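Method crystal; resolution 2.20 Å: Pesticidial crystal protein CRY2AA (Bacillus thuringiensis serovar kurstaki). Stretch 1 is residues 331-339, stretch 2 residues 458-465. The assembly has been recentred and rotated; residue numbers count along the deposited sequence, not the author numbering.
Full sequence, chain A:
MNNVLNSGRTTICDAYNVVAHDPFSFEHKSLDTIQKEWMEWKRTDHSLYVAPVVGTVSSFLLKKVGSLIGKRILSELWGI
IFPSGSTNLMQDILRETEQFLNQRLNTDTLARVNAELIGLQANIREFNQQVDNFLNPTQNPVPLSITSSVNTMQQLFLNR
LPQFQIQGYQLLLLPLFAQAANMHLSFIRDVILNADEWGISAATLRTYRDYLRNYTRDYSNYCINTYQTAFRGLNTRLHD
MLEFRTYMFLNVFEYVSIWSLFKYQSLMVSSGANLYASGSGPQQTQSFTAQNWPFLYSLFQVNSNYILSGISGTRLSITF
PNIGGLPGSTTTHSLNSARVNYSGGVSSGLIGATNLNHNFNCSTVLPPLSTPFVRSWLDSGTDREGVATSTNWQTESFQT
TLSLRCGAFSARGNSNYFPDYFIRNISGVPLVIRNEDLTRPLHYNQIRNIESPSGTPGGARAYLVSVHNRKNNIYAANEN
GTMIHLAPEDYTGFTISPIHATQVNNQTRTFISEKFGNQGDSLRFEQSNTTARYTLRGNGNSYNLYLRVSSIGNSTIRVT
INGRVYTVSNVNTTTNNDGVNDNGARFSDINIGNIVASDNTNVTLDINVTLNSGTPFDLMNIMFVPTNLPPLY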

# COMPACT_ATOMS: atom_id res chain seq x y z
N THR A 331 -9.91 0.14 38.30
CA THR A 331 -9.59 1.32 37.51
C THR A 331 -9.78 1.05 36.02
O THR A 331 -9.56 -0.06 35.54
N THR A 332 -10.18 2.09 35.29
CA THR A 332 -10.39 1.98 33.86
C THR A 332 -9.90 3.23 33.13
O THR A 332 -10.43 4.33 33.33
N HIS A 333 -8.86 3.06 32.32
CA HIS A 333 -8.28 4.15 31.53
C HIS A 333 -8.86 4.01 30.14
O HIS A 333 -8.52 3.08 29.40
N SER A 334 -9.74 4.93 29.77
CA SER A 334 -10.39 4.86 28.48
C SER A 334 -10.33 6.12 27.62
O SER A 334 -10.09 7.22 28.12
N LEU A 335 -10.54 5.93 26.32
CA LEU A 335 -10.59 7.01 25.34
C LEU A 335 -12.03 6.93 24.89
O LEU A 335 -12.43 6.00 24.17
N ASN A 336 -12.83 7.90 25.33
CA ASN A 336 -14.25 7.93 25.03
C ASN A 336 -14.65 8.63 23.75
O ASN A 336 -15.71 8.35 23.19
N SER A 337 -13.79 9.52 23.27
CA SER A 337 -14.07 10.28 22.06
C SER A 337 -12.78 10.71 21.40
O SER A 337 -11.77 10.95 22.07
N ALA A 338 -12.80 10.82 20.08
CA ALA A 338 -11.61 11.22 19.35
C ALA A 338 -11.92 11.83 18.01
O ALA A 338 -12.97 11.59 17.42
N ARG A 339 -10.98 12.64 17.53
CA ARG A 339 -11.11 13.28 16.23
C ARG A 339 -9.69 13.54 15.75
O ARG A 339 -8.85 14.01 16.50
N GLY A 458 -22.94 7.79 25.06
CA GLY A 458 -23.00 8.72 26.18
C GLY A 458 -21.56 9.08 26.49
O GLY A 458 -21.17 10.25 26.50
N GLY A 459 -20.78 8.04 26.76
CA GLY A 459 -19.36 8.20 27.03
C GLY A 459 -18.66 7.39 25.95
O GLY A 459 -17.63 7.79 25.42
N ALA A 460 -19.26 6.24 25.64
CA ALA A 460 -18.75 5.33 24.62
C ALA A 460 -17.24 5.14 24.62
O ALA A 460 -16.55 5.45 25.59
N ARG A 461 -16.73 4.61 23.51
CA ARG A 461 -15.31 4.35 23.37
C ARG A 461 -14.83 4.64 21.95
O ARG A 461 -15.59 4.56 20.99
N ALA A 462 -13.55 4.99 21.84
CA ALA A 462 -12.93 5.26 20.55
C ALA A 462 -11.69 4.39 20.44
O ALA A 462 -10.80 4.46 21.28
N TYR A 463 -11.65 3.55 19.41
CA TYR A 463 -10.51 2.67 19.17
C TYR A 463 -9.90 3.10 17.84
O TYR A 463 -10.50 2.91 16.79
N LEU A 464 -8.71 3.68 17.91
CA LEU A 464 -8.03 4.21 16.74
C LEU A 464 -7.37 3.20 15.81
O LEU A 464 -6.99 2.10 16.22
N VAL A 465 -7.26 3.61 14.56
CA VAL A 465 -6.67 2.82 13.50
C VAL A 465 -5.57 3.66 12.84
O VAL A 465 -5.81 4.80 12.45

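The two stretches meet at a steep angle: the strand 331-339 and the strand that includes 462-465 run with their N-to-C directions 75° apart, so they touch around one crossing point and do not pair along their length. The closest CA atoms across the crossing are those of Asn336 and Arg461, 4.1 Å apart. One main-chain hydrogen bond pins the crossing, from Ala462 N to Leu335 O at 2.8 Å, and the same carbonyl receives a CA-H contact from Arg461, with Arg461 CA to Leu335 O at 3.4 Å.

On one flank of this bond lies a small apolar cluster. Ala462 points its CB toward the other strand, and its shortness suits a place so near the crossing: Ala462 CB lies 3.9 Å from Leu335 CG and 4.0 Å from Ala338 CB. Ala338 likewise points toward its partner, and two methyl groups in van der Waals contact let the backbones stay close. The leucines fill the space beyond. Leu335 leaves its CA sideways, but with chi1 t (173°) and chi2 p (61°) its end comes nearer, placing Leu335 CD2 4.1 Å from Leu464 CG. Leu464 also starts sideways and, with chi1 m (-49°) and chi2 t (-175°), reaches back so that Leu464 CD2 lies 4.0 Å from Ala338 CB. A branched, flexible side chain suits such a position, since its rotamer can carry methyl groups into a gap that the CA-to-CB bond does not face.

The polar side is built around Arg461. Its CA-to-CB bond points away overall, yet chi1 m (-67°) and chi2 m (-75°) fold the chain round, and the t setting of chi3 (-172°) extends it so that the guanidinium comes nearer to strand 331-339. Thr332 and Ser334 point toward the other stretch. Ser334 CB lies over one face of the planar group, 3.3 Å from Arg461 NE; a small side chain allows so close an approach. The fold is held from within its own stretch by a hydrogen bond from Arg461 NH1 to Ala460 O at 2.9 Å. Thr332 has chi1 t (175°), but Thr332 OG1 is 3.9 Å from Arg461 NH2, a contact and not a hydrogen bond.

Asn336 completes this side. Its chi1 is m (-66°) and its chi2 47°. Asn336 OD1 accepts a hydrogen bond from Ser334 OG at 2.7 Å, with Ser334 at chi1 p (60°), and this acceptor role is what chiefly suits an asparagine to the place. Asn336 ND2 gives a weak hydrogen bond to Gly459 O at 3.2 Å, though the position of that oxygen is less certain. Glycine suits the facing position 459: a CB there would fall 3.0 Å from Asn336 ND2, a clash.

His333, Ser337 and Arg339 point away. The CA-to-CB bond of Tyr463, chi1 m (-61°), also points away, although the end of its side chain comes nearer without touching the other stretch; its hydroxyl is hydrogen-bonded elsewhere in the structure.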

# COMPACT_ATOMS: atom_id res chain seq x y z
CB THR A 331 -8.14 1.77 37.74
OG1 THR A 331 -7.93 1.99 39.14
CG2 THR A 331 -7.86 3.06 36.99
CB THR A 332 -11.89 1.76 33.54
OG1 THR A 332 -12.09 1.78 32.12
CG2 THR A 332 -12.74 2.85 34.17
CB HIS A 333 -6.76 4.02 31.48
CG HIS A 333 -6.11 4.02 32.83
ND1 HIS A 333 -6.10 5.13 33.65
CD2 HIS A 333 -5.45 3.05 33.50
CE1 HIS A 333 -5.47 4.84 34.77
NE2 HIS A 333 -5.06 3.59 34.70
CB SER A 334 -11.86 4.51 28.68
OG SER A 334 -12.50 5.50 29.48
CB LEU A 335 -9.65 6.75 24.16
CG LEU A 335 -9.78 7.77 23.02
CD1 LEU A 335 -9.43 9.16 23.53
CD2 LEU A 335 -8.87 7.38 21.86
CB ASN A 336 -14.97 8.58 26.22
CG ASN A 336 -14.89 7.75 27.49
OD1 ASN A 336 -13.82 7.27 27.87
ND2 ASN A 336 -16.03 7.58 28.15
CB SER A 337 -14.90 11.52 22.41
OG SER A 337 -15.22 12.26 21.25
CB ALA A 338 -10.70 10.01 19.17
CB ARG A 339 -11.90 14.59 16.34
CG ARG A 339 -12.11 15.31 15.01
CD ARG A 339 -13.28 16.28 15.09
NE ARG A 339 -13.17 17.19 16.23
CZ ARG A 339 -14.18 17.91 16.72
NH1 ARG A 339 -15.38 17.83 16.17
NH2 ARG A 339 -13.98 18.70 17.77
CB ALA A 460 -19.22 5.79 23.24
CB ARG A 461 -15.01 2.89 23.70
CG ARG A 461 -15.22 2.52 25.17
CD ARG A 461 -14.09 3.04 26.03
NE ARG A 461 -14.17 2.55 27.41
CZ ARG A 461 -15.00 3.01 28.33
NH1 ARG A 461 -15.85 3.99 28.05
NH2 ARG A 461 -14.98 2.49 29.55
CB ALA A 462 -12.55 6.73 20.45
CB TYR A 463 -10.96 1.21 19.14
CG TYR A 463 -11.60 0.78 20.44
CD1 TYR A 463 -12.98 0.61 20.56
CD2 TYR A 463 -10.81 0.57 21.58
CE1 TYR A 463 -13.56 0.24 21.78
CE2 TYR A 463 -11.38 0.20 22.80
CZ TYR A 463 -12.75 0.04 22.89
OH TYR A 463 -13.29 -0.33 24.11
CB LEU A 464 -7.00 5.25 17.17
CG LEU A 464 -7.55 6.30 18.14
CD1 LEU A 464 -6.50 7.36 18.41
CD2 LEU A 464 -8.81 6.93 17.56
CB VAL A 465 -7.74 2.47 12.43
CG1 VAL A 465 -7.08 1.84 11.20
CG2 VAL A 465 -8.80 1.55 13.03